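PDB 5OQ3: Cwp19 from Clostridioides difficile, which is a cell-wall protein whose glycoside hydrolase domain, a TIM barrel, forms this chain and which probably cleaves peptidoglycan. Local coordinates for residues L57-I66 / I367-K378; E118-R127 / I184-F193. One frame throughout, in Å; residues are numbered along the deposited sequence. Where two conformers were deposited one is given.

Interaction 1: residues L57-I66 / I367-K378; sequences LLDKLKSVGI and IANSTSIQKDLK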
loop_
_atom_site.group_PDB
_atom_site.type_symbol
_atom_site.label_atom_id
_atom_site.label_comp_id
_atom_site.label_asym_id
_atom_site.label_seq_id
_atom_site.Cartn_x
_atom_site.Cartn_y
_atom_site.Cartn_z
ATOM N N LEU A 57 -19.939 4.277 -2.918
ATOM C CA LEU A 57 -18.963 3.206 -2.725
ATOM C C LEU A 57 -18.892 2.818 -1.240
ATOM O O LEU A 57 -18.994 1.644 -0.898
ATOM C CB LEU A 57 -17.622 3.577 -3.332
ATOM C CG LEU A 57 -16.470 2.579 -3.161
ATOM C CD1 LEU A 57 -16.834 1.252 -3.836
ATOM C CD2 LEU A 57 -15.185 3.142 -3.725
ATOM N N LEU A 58 -18.770 3.798 -0.345
ATOM C CA LEU A 58 -18.725 3.454 1.064
ATOM C C LEU A 58 -19.982 2.746 1.515
ATOM O O LEU A 58 -19.923 1.839 2.349
ATOM C CB LEU A 58 -18.526 4.682 1.899
ATOM C CG LEU A 58 -17.196 5.404 1.816
ATOM C CD1 LEU A 58 -17.121 6.363 2.973
ATOM C CD2 LEU A 58 -16.021 4.444 1.903
ATOM N N ASP A 59 -21.139 3.196 1.000
ATOM C CA ASP A 59 -22.373 2.550 1.420
ATOM C C ASP A 59 -22.369 1.062 1.051
ATOM O O ASP A 59 -22.780 0.224 1.839
ATOM C CB ASP A 59 -23.600 3.195 0.756
ATOM C CG ASP A 59 -23.937 4.578 1.284
ATOM O OD1 ASP A 59 -23.511 4.943 2.401
ATOM O OD2 ASP A 59 -24.712 5.269 0.574
ATOM N N LYS A 60 -21.893 0.746 -0.141
ATOM C CA LYS A 60 -21.868 -0.635 -0.586
ATOM C C LYS A 60 -20.846 -1.438 0.272
ATOM O O LYS A 60 -21.148 -2.541 0.713
ATOM C CB LYS A 60 -21.553 -0.692 -2.084
ATOM C CG LYS A 60 -21.956 -1.982 -2.796
ATOM C CD LYS A 60 -23.448 -2.071 -3.144
ATOM C CE LYS A 60 -23.912 -1.238 -4.358
ATOM N NZ LYS A 60 -23.474 -1.747 -5.696
ATOM N N LEU A 61 -19.682 -0.855 0.557
ATOM C CA LEU A 61 -18.697 -1.549 1.396
ATOM C C LEU A 61 -19.238 -1.796 2.810
ATOM O O LEU A 61 -19.125 -2.896 3.333
ATOM C CB LEU A 61 -17.412 -0.743 1.445
ATOM C CG LEU A 61 -16.681 -0.509 0.117
ATOM C CD1 LEU A 61 -15.497 0.428 0.312
ATOM C CD2 LEU A 61 -16.254 -1.824 -0.493
ATOM N N LYS A 62 -19.854 -0.770 3.397
ATOM C CA LYS A 62 -20.372 -0.911 4.739
ATOM C C LYS A 62 -21.422 -2.023 4.776
ATOM O O LYS A 62 -21.501 -2.808 5.724
ATOM C CB LYS A 62 -20.929 0.397 5.272
ATOM C CG LYS A 62 -21.489 0.191 6.652
ATOM C CD LYS A 62 -21.640 1.410 7.474
ATOM C CE LYS A 62 -21.944 1.023 8.912
ATOM N NZ LYS A 62 -22.456 2.221 9.615
ATOM N N SER A 63 -22.238 -2.078 3.723
ATOM C CA SER A 63 -23.317 -3.063 3.655
ATOM C C SER A 63 -22.875 -4.517 3.717
ATOM O O SER A 63 -23.692 -5.377 4.083
ATOM C CB SER A 63 -24.205 -2.869 2.411
ATOM O OG SER A 63 -23.615 -3.435 1.242
ATOM N N VAL A 64 -21.615 -4.796 3.383
ATOM C CA VAL A 64 -21.089 -6.176 3.448
ATOM C C VAL A 64 -20.182 -6.428 4.624
ATOM O O VAL A 64 -19.603 -7.502 4.728
ATOM C CB VAL A 64 -20.424 -6.632 2.135
ATOM C CG1 VAL A 64 -21.392 -6.408 0.981
ATOM C CG2 VAL A 64 -19.073 -5.942 1.868
ATOM N N GLY A 65 -20.016 -5.429 5.487
ATOM C CA GLY A 65 -19.211 -5.590 6.693
ATOM C C GLY A 65 -17.840 -4.917 6.685
ATOM O O GLY A 65 -17.096 -5.040 7.627
ATOM N N ILE A 66 -17.488 -4.210 5.626
ATOM C CA ILE A 66 -16.226 -3.468 5.617
ATOM C C ILE A 66 -16.263 -2.364 6.669
ATOM O O ILE A 66 -17.222 -1.593 6.767
ATOM C CB ILE A 66 -15.915 -2.916 4.219
ATOM C CG1 ILE A 66 -15.779 -4.020 3.189
ATOM C CG2 ILE A 66 -14.688 -2.000 4.213
ATOM C CD1 ILE A 66 -14.635 -4.966 3.445
ATOM N N ILE A 367 -15.852 -5.626 -4.852
ATOM C CA ILE A 367 -17.001 -5.784 -3.978
ATOM C C ILE A 367 -18.222 -5.059 -4.564
ATOM O O ILE A 367 -19.319 -5.656 -4.647
ATOM C CB ILE A 367 -16.683 -5.233 -2.570
ATOM C CG1 ILE A 367 -15.570 -6.050 -1.908
ATOM C CG2 ILE A 367 -17.926 -5.293 -1.687
ATOM C CD1 ILE A 367 -14.978 -5.450 -0.650
ATOM N N ALA A 368 -18.019 -3.800 -4.942
ATOM C CA ALA A 368 -19.131 -3.000 -5.502
ATOM C C ALA A 368 -19.785 -3.622 -6.738
ATOM O O ALA A 368 -21.000 -3.514 -6.903
ATOM C CB ALA A 368 -18.673 -1.572 -5.793
ATOM N N ASN A 369 -18.975 -4.253 -7.590
ATOM C CA ASN A 369 -19.441 -4.717 -8.910
ATOM C C ASN A 369 -19.945 -6.158 -8.915
ATOM O O ASN A 369 -20.417 -6.627 -9.941
ATOM C CB ASN A 369 -18.321 -4.614 -9.970
ATOM C CG ASN A 369 -17.886 -3.186 -10.257
ATOM O OD1 ASN A 369 -18.561 -2.236 -9.880
ATOM N ND2 ASN A 369 -16.718 -3.033 -10.899
ATOM N N SER A 370 -19.824 -6.875 -7.797
ATOM C CA SER A 370 -20.192 -8.289 -7.746
ATOM C C SER A 370 -21.188 -8.621 -6.622
ATOM O O SER A 370 -20.861 -8.546 -5.431
ATOM C CB SER A 370 -18.954 -9.131 -7.556
ATOM O OG SER A 370 -19.332 -10.489 -7.349
ATOM N N THR A 371 -22.387 -9.013 -7.007
ATOM C CA THR A 371 -23.358 -9.484 -6.042
ATOM C C THR A 371 -22.908 -10.762 -5.299
ATOM O O THR A 371 -23.254 -10.954 -4.138
ATOM C CB THR A 371 -24.730 -9.749 -6.707
ATOM O OG1 THR A 371 -24.543 -10.616 -7.822
ATOM C CG2 THR A 371 -25.338 -8.472 -7.214
ATOM N N SER A 372 -22.160 -11.632 -5.971
ATOM C CA SER A 372 -21.662 -12.857 -5.334
ATOM C C SER A 372 -20.613 -12.583 -4.258
ATOM O O SER A 372 -20.642 -13.194 -3.179
ATOM C CB SER A 372 -21.112 -13.853 -6.373
ATOM O OG SER A 372 -20.163 -13.263 -7.244
ATOM N N ILE A 373 -19.696 -11.660 -4.558
ATOM C CA ILE A 373 -18.727 -11.254 -3.588
ATOM C C ILE A 373 -19.425 -10.584 -2.397
ATOM O O ILE A 373 -19.086 -10.861 -1.236
ATOM C CB ILE A 373 -17.645 -10.341 -4.229
ATOM C CG1 ILE A 373 -16.735 -11.164 -5.133
ATOM C CG2 ILE A 373 -16.806 -9.750 -3.118
ATOM C CD1 ILE A 373 -15.716 -10.373 -5.950
ATOM N N GLN A 374 -20.395 -9.726 -2.674
ATOM C CA GLN A 374 -21.155 -9.097 -1.611
ATOM C C GLN A 374 -21.803 -10.129 -0.694
ATOM O O GLN A 374 -21.710 -10.043 0.527
ATOM C CB GLN A 374 -22.207 -8.160 -2.180
ATOM C CG GLN A 374 -21.635 -6.872 -2.752
ATOM C CD GLN A 374 -22.656 -6.116 -3.562
ATOM O OE1 GLN A 374 -23.849 -6.180 -3.265
ATOM N NE2 GLN A 374 -22.203 -5.419 -4.615
ATOM N N LYS A 375 -22.447 -11.119 -1.295
ATOM C CA LYS A 375 -23.116 -12.162 -0.522
ATOM C C LYS A 375 -22.123 -12.957 0.354
ATOM O O LYS A 375 -22.418 -13.258 1.516
ATOM C CB LYS A 375 -23.869 -13.107 -1.489
ATOM C CG LYS A 375 -24.646 -14.232 -0.832
ATOM C CD LYS A 375 -25.575 -14.923 -1.835
ATOM C CE LYS A 375 -24.842 -15.817 -2.826
ATOM N NZ LYS A 375 -24.781 -17.234 -2.354
ATOM N N ASP A 376 -20.951 -13.278 -0.209
ATOM C CA ASP A 376 -19.918 -14.024 0.536
ATOM C C ASP A 376 -19.372 -13.222 1.710
ATOM O O ASP A 376 -19.281 -13.755 2.841
ATOM C CB ASP A 376 -18.815 -14.494 -0.392
ATOM C CG ASP A 376 -19.241 -15.696 -1.250
ATOM O OD1 ASP A 376 -20.213 -16.377 -0.907
ATOM O OD2 ASP A 376 -18.571 -15.971 -2.241
ATOM N N LEU A 377 -19.066 -11.942 1.489
ATOM C CA LEU A 377 -18.588 -11.126 2.593
ATOM C C LEU A 377 -19.673 -10.917 3.650
ATOM O O LEU A 377 -19.378 -10.996 4.839
ATOM C CB LEU A 377 -17.985 -9.803 2.099
ATOM C CG LEU A 377 -16.472 -9.880 1.812
ATOM C CD1 LEU A 377 -16.128 -10.968 0.821
ATOM C CD2 LEU A 377 -15.946 -8.529 1.351
ATOM N N LYS A 378 -20.922 -10.689 3.237
ATOM C CA LYS A 378 -22.013 -10.616 4.220
ATOM C C LYS A 378 -22.046 -11.868 5.086
ATOM O O LYS A 378 -22.194 -11.781 6.307
ATOM C CB LYS A 378 -23.379 -10.428 3.552
ATOM C CG LYS A 378 -23.666 -8.990 3.198
ATOM C CD LYS A 378 -25.078 -8.805 2.653
ATOM C CE LYS A 378 -25.111 -7.683 1.629
ATOM N NZ LYS A 378 -26.441 -7.535 0.983
HETATM O O HOH W 1 -24.123 -4.236 -6.523
HETATM O O HOH W 2 -25.002 -4.827 -0.537
#

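Interaction 2: residues E118-R127 / I184-F193; sequences EFHAWFNPYR and IDGVHFDDYF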
loop_
_atom_site.group_PDB
_atom_site.type_symbol
_atom_site.label_atom_id
_atom_site.label_comp_id
_atom_site.label_asym_id
_atom_site.label_seq_id
_atom_site.Cartn_x
_atom_site.Cartn_y
_atom_site.Cartn_z
ATOM N N GLU A 118 -13.187 3.347 9.780
ATOM C CA GLU A 118 -11.870 3.930 9.925
ATOM C C GLU A 118 -11.292 4.267 8.555
ATOM O O GLU A 118 -11.725 3.714 7.516
ATOM C CB GLU A 118 -10.926 2.986 10.682
ATOM C CG GLU A 118 -11.438 2.567 12.048
ATOM C CD GLU A 118 -10.892 3.352 13.175
ATOM O OE1 GLU A 118 -9.670 3.541 13.237
ATOM O OE2 GLU A 118 -11.667 3.700 14.082
ATOM N N PHE A 119 -10.360 5.208 8.567
ATOM C CA PHE A 119 -9.773 5.738 7.349
ATOM C C PHE A 119 -8.260 5.644 7.470
ATOM O O PHE A 119 -7.644 6.275 8.338
ATOM C CB PHE A 119 -10.179 7.202 7.158
ATOM C CG PHE A 119 -9.728 7.761 5.843
ATOM C CD1 PHE A 119 -8.438 8.235 5.677
ATOM C CD2 PHE A 119 -10.606 7.808 4.755
ATOM C CE1 PHE A 119 -8.019 8.731 4.474
ATOM C CE2 PHE A 119 -10.180 8.321 3.539
ATOM C CZ PHE A 119 -8.892 8.791 3.412
ATOM N N HIS A 120 -7.628 4.876 6.610
ATOM C CA HIS A 120 -6.164 4.792 6.510
ATOM C C HIS A 120 -5.745 5.477 5.206
ATOM O O HIS A 120 -6.196 5.128 4.135
ATOM C CB HIS A 120 -5.648 3.364 6.526
ATOM C CG HIS A 120 -5.844 2.666 7.834
ATOM N ND1 HIS A 120 -5.073 1.589 8.214
ATOM C CD2 HIS A 120 -6.697 2.898 8.868
ATOM C CE1 HIS A 120 -5.461 1.182 9.407
ATOM N NE2 HIS A 120 -6.445 1.947 9.824
ATOM N N ALA A 121 -4.882 6.477 5.314
ATOM C CA ALA A 121 -4.305 7.185 4.173
ATOM C C ALA A 121 -3.156 6.380 3.599
ATOM O O ALA A 121 -2.163 6.120 4.302
ATOM C CB ALA A 121 -3.824 8.558 4.616
ATOM N N TRP A 122 -3.297 5.985 2.326
ATOM C CA TRP A 122 -2.334 5.177 1.636
ATOM C C TRP A 122 -1.443 6.052 0.727
ATOM O O TRP A 122 -1.937 6.822 -0.098
ATOM C CB TRP A 122 -3.079 4.080 0.898
ATOM C CG TRP A 122 -2.475 3.359 -0.251
ATOM C CD1 TRP A 122 -1.137 3.194 -0.550
ATOM C CD2 TRP A 122 -3.192 2.610 -1.225
ATOM N NE1 TRP A 122 -1.009 2.445 -1.683
ATOM C CE2 TRP A 122 -2.246 2.087 -2.122
ATOM C CE3 TRP A 122 -4.547 2.373 -1.470
ATOM C CZ2 TRP A 122 -2.605 1.291 -3.227
ATOM C CZ3 TRP A 122 -4.910 1.613 -2.579
ATOM C CH2 TRP A 122 -3.940 1.083 -3.438
ATOM N N PHE A 123 -0.148 5.853 0.900
ATOM C CA PHE A 123 0.897 6.569 0.163
ATOM C C PHE A 123 1.798 5.588 -0.595
ATOM O O PHE A 123 2.164 4.520 -0.064
ATOM C CB PHE A 123 1.793 7.345 1.131
ATOM C CG PHE A 123 1.079 8.344 1.990
ATOM C CD1 PHE A 123 0.443 7.972 3.189
ATOM C CD2 PHE A 123 1.151 9.694 1.695
ATOM C CE1 PHE A 123 -0.182 8.900 3.979
ATOM C CE2 PHE A 123 0.512 10.622 2.486
ATOM C CZ PHE A 123 -0.136 10.233 3.655
ATOM N N ASN A 124 2.221 5.984 -1.802
ATOM C CA ASN A 124 3.311 5.316 -2.516
ATOM C C ASN A 124 4.563 6.198 -2.306
ATOM O O ASN A 124 4.571 7.338 -2.742
ATOM C CB ASN A 124 2.942 5.124 -3.980
ATOM C CG ASN A 124 4.042 4.447 -4.766
ATOM O OD1 ASN A 124 5.226 4.793 -4.626
ATOM N ND2 ASN A 124 3.647 3.511 -5.657
ATOM N N PRO A 125 5.592 5.718 -1.580
ATOM C CA PRO A 125 6.660 6.648 -1.227
ATOM C C PRO A 125 7.529 7.122 -2.413
ATOM O O PRO A 125 7.810 8.321 -2.496
ATOM C CB PRO A 125 7.505 5.846 -0.205
ATOM C CG PRO A 125 7.112 4.427 -0.388
ATOM C CD PRO A 125 5.714 4.423 -0.884
ATOM N N TYR A 126 8.034 6.193 -3.240
ATOM C CA TYR A 126 9.145 6.511 -4.170
ATOM C C TYR A 126 8.735 6.735 -5.641
ATOM O O TYR A 126 9.548 7.237 -6.385
ATOM C CB TYR A 126 10.230 5.433 -4.173
ATOM C CG TYR A 126 10.728 4.981 -2.799
ATOM C CD1 TYR A 126 11.389 5.838 -1.936
ATOM C CD2 TYR A 126 10.570 3.671 -2.404
ATOM C CE1 TYR A 126 11.860 5.406 -0.709
ATOM C CE2 TYR A 126 11.064 3.208 -1.199
ATOM C CZ TYR A 126 11.726 4.083 -0.353
ATOM O OH TYR A 126 12.189 3.596 0.835
ATOM N N ARG A 127 7.509 6.370 -6.054
ATOM C CA ARG A 127 7.145 6.540 -7.448
ATOM C C ARG A 127 7.129 8.005 -7.799
ATOM O O ARG A 127 6.610 8.838 -7.041
ATOM C CB ARG A 127 5.753 5.936 -7.673
ATOM C CG ARG A 127 5.066 6.301 -9.007
ATOM C CD ARG A 127 3.639 5.770 -9.046
ATOM N NE ARG A 127 3.616 4.319 -9.149
ATOM C CZ ARG A 127 2.602 3.542 -8.765
ATOM N NH1 ARG A 127 1.477 4.064 -8.291
ATOM N NH2 ARG A 127 2.700 2.220 -8.892
ATOM N N ILE A 184 -7.031 11.380 10.099
ATOM C CA ILE A 184 -6.822 10.020 9.714
ATOM C C ILE A 184 -6.709 9.077 10.884
ATOM O O ILE A 184 -6.246 9.449 11.956
ATOM C CB ILE A 184 -5.605 9.873 8.775
ATOM C CG1 ILE A 184 -4.296 10.304 9.460
ATOM C CG2 ILE A 184 -5.801 10.693 7.477
ATOM C CD1 ILE A 184 -3.059 9.945 8.648
ATOM N N ASP A 185 -7.010 7.802 10.665
ATOM C CA ASP A 185 -6.833 6.762 11.704
ATOM C C ASP A 185 -5.568 5.924 11.513
ATOM O O ASP A 185 -5.051 5.330 12.460
ATOM C CB ASP A 185 -8.044 5.827 11.696
ATOM C CG ASP A 185 -9.313 6.584 11.866
ATOM O OD1 ASP A 185 -9.495 7.185 12.947
ATOM O OD2 ASP A 185 -10.142 6.668 10.942
ATOM N N GLY A 186 -5.033 5.939 10.286
ATOM C CA GLY A 186 -3.843 5.154 9.932
ATOM C C GLY A 186 -3.117 5.738 8.747
ATOM O O GLY A 186 -3.709 6.487 7.950
ATOM N N VAL A 187 -1.850 5.365 8.646
ATOM C CA VAL A 187 -0.992 5.617 7.460
ATOM C C VAL A 187 -0.583 4.242 6.933
ATOM O O VAL A 187 -0.191 3.382 7.717
ATOM C CB VAL A 187 0.250 6.466 7.885
ATOM C CG1 VAL A 187 1.269 6.529 6.754
ATOM C CG2 VAL A 187 -0.177 7.836 8.407
ATOM N N HIS A 188 -0.690 4.076 5.615
ATOM C CA HIS A 188 -0.480 2.810 4.961
ATOM C C HIS A 188 0.456 2.980 3.756
ATOM O O HIS A 188 0.237 3.899 2.933
ATOM C CB HIS A 188 -1.826 2.322 4.454
ATOM C CG HIS A 188 -1.830 0.986 3.768
ATOM N ND1 HIS A 188 -2.148 -0.174 4.436
ATOM C CD2 HIS A 188 -1.656 0.650 2.476
ATOM C CE1 HIS A 188 -2.139 -1.182 3.578
ATOM N NE2 HIS A 188 -1.841 -0.713 2.384
ATOM N N PHE A 189 1.473 2.120 3.637
ATOM C CA PHE A 189 2.251 1.990 2.389
ATOM C C PHE A 189 1.931 0.630 1.790
ATOM O O PHE A 189 1.800 -0.349 2.525
ATOM C CB PHE A 189 3.789 2.039 2.631
ATOM C CG PHE A 189 4.343 3.367 3.120
ATOM C CD1 PHE A 189 3.594 4.549 3.258
ATOM C CD2 PHE A 189 5.680 3.436 3.391
ATOM C CE1 PHE A 189 4.176 5.734 3.700
ATOM C CE2 PHE A 189 6.265 4.620 3.792
ATOM C CZ PHE A 189 5.523 5.751 3.949
ATOM N N ASP A 190 1.847 0.583 0.457
ATOM C CA ASP A 190 1.712 -0.687 -0.234
ATOM C C ASP A 190 3.084 -1.246 -0.598
ATOM O O ASP A 190 4.066 -1.027 0.140
ATOM C CB ASP A 190 0.703 -0.613 -1.389
ATOM C CG ASP A 190 1.109 0.318 -2.504
ATOM O OD1 ASP A 190 1.628 1.420 -2.196
ATOM O OD2 ASP A 190 0.803 0.032 -3.689
ATOM N N ASP A 191 3.209 -1.995 -1.685
ATOM C CA ASP A 191 4.287 -2.960 -1.822
ATOM C C ASP A 191 5.461 -2.501 -2.682
ATOM O O ASP A 191 6.366 -3.306 -2.913
ATOM C CB ASP A 191 3.722 -4.276 -2.395
ATOM C CG ASP A 191 2.921 -4.087 -3.699
ATOM O OD1 ASP A 191 1.841 -3.413 -3.716
ATOM O OD2 ASP A 191 3.384 -4.620 -4.729
ATOM N N TYR A 192 5.495 -1.227 -3.088
ATOM C CA TYR A 192 6.522 -0.745 -3.999
ATOM C C TYR A 192 7.644 -0.062 -3.225
ATOM O O TYR A 192 7.424 0.907 -2.490
ATOM C CB TYR A 192 5.968 0.169 -5.087
ATOM C CG TYR A 192 4.908 -0.470 -5.937
ATOM C CD1 TYR A 192 5.247 -1.383 -6.930
ATOM C CD2 TYR A 192 3.559 -0.181 -5.746
ATOM C CE1 TYR A 192 4.277 -1.977 -7.710
ATOM C CE2 TYR A 192 2.576 -0.780 -6.532
ATOM C CZ TYR A 192 2.951 -1.653 -7.511
ATOM O OH TYR A 192 1.979 -2.242 -8.271
ATOM N N PHE A 193 8.850 -0.588 -3.427
ATOM C CA PHE A 193 10.013 -0.065 -2.799
ATOM C C PHE A 193 11.059 0.188 -3.888
ATOM O O PHE A 193 10.782 0.968 -4.792
ATOM C CB PHE A 193 10.451 -0.990 -1.636
ATOM C CG PHE A 193 9.439 -1.054 -0.559
ATOM C CD1 PHE A 193 9.371 -0.044 0.365
ATOM C CD2 PHE A 193 8.454 -2.041 -0.576
ATOM C CE1 PHE A 193 8.427 -0.051 1.331
ATOM C CE2 PHE A 193 7.497 -2.043 0.391
ATOM C CZ PHE A 193 7.477 -1.052 1.347
HETATM O O HOH W 3 7.318 3.361 -3.766
HETATM O O HOH W 4 0.963 2.548 -4.991
#

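Interaction 1: residues L57-I66 / I367-K378
Val64 wedges its two methyl groups between Ile367 and the helix 371-381, joining the first helix of the TIM barrel, 47-63, to the two C-terminal helices that follow the eighth strand. Its CG2 meets CG2 of Ile367 at 3.8 Å, while CG1 lies 3.7 Å from CB of Gln374, the two side chains crossing at about a right angle. Leu61 adds CD2 against CD1 of Ile367, and Ile66 reaches that same CD1 tip to tip. At the other end of the contact, CD1 of Leu57 touches CB of Ala368.

The outer margin is polar. In the conformer given, one of two deposited, Lys60 starts with CG anti to the backbone N (chi1 -160°) and then bends at each later torsion, which curls its chain across the amide of Gln374 and carries NZ to a weak hydrogen bond with O of Ala368. In this conformer a water accepts from both Lys60 NZ and Gln374 NE2; a second water donates to Ser63 OG and Gln374 OE1, so water meets both ends of the amide. The aliphatic chain of Lys378 passes alongside the carbonyl of Ser63.

Behind these contacts, a Schellman motif with Gly65 at positive phi ends helix 47-63 and turns the chain into Ile66. Leu61 and Ile66 continue inward, to Ile32 of strand 27-32 and Tyr361 of strand 356-361 respectively. The helix 371-381 is capped by Ser370, whose OG accepts from Ile373 N. The amide of Gln374 is held in orientation within its own segment: NE2 donates to O of Ile367 at 2.9 Å, with the acceptor lying almost exactly in the amide plane.

Interaction 2: residues E118-R127 / I184-F193
Trp122 sets CG anti to its backbone nitrogen (chi1 159°), as does His188 (chi1 -178°), and the two side chains run side by side from neighbouring parallel strands. The edge of the imidazole faces the indole in a T-shaped pair, with His188 CD2 3.9 Å from Trp122 CG. Beyond it, Trp122 NE1 donates to Asp190 OD1 at 2.9 Å; the oxygen sits near the indole plane, but is approached from above the carboxylate plane. A water bridges Asp190 OD2 to Asn124 ND2.

Backbone bonds tie the strands together, among them Phe123 N to His188 O at 2.8 Å. The CA of Gly186 lies over one face of the His120 ring, 3.9 Å from its centroid. His120 and His188 both bond through ND1 to the hydroxyl of Tyr286. At the start of the strands, Asp185 OD2 uses its anti lone pair to accept from Phe119 N and also bonds His113.

On the other side of the sheet, Phe123 and Val187 pack together beneath helix 165-181. Histidines and Trp122 inside, aliphatic and phenylalanine side chains outside toward the helices: this is the layering of adjacent third and fourth strands in a TIM barrel.

Overall arrangement
Both contacts belong to one eight-stranded parallel barrel, with their centres about 23 Å apart and their nearest atoms about 7 Å apart without touching. Interaction 2 lies near the centre of the chain, where strands 118-123 and 186-189 stand side by side in the wall. Interaction 1 lies at the periphery, where helix 47-63 meets helices 364-369 and 371-381. In chain order, both strands of interaction 2 fall between residues 57-66 and 367-378, the two partners of interaction 1. The inner contact therefore joins successive strands, whereas the outer one brings the beginning and end of the domain together, beside the junction of first strand 27-32 and last strand 356-361, where the barrel closes.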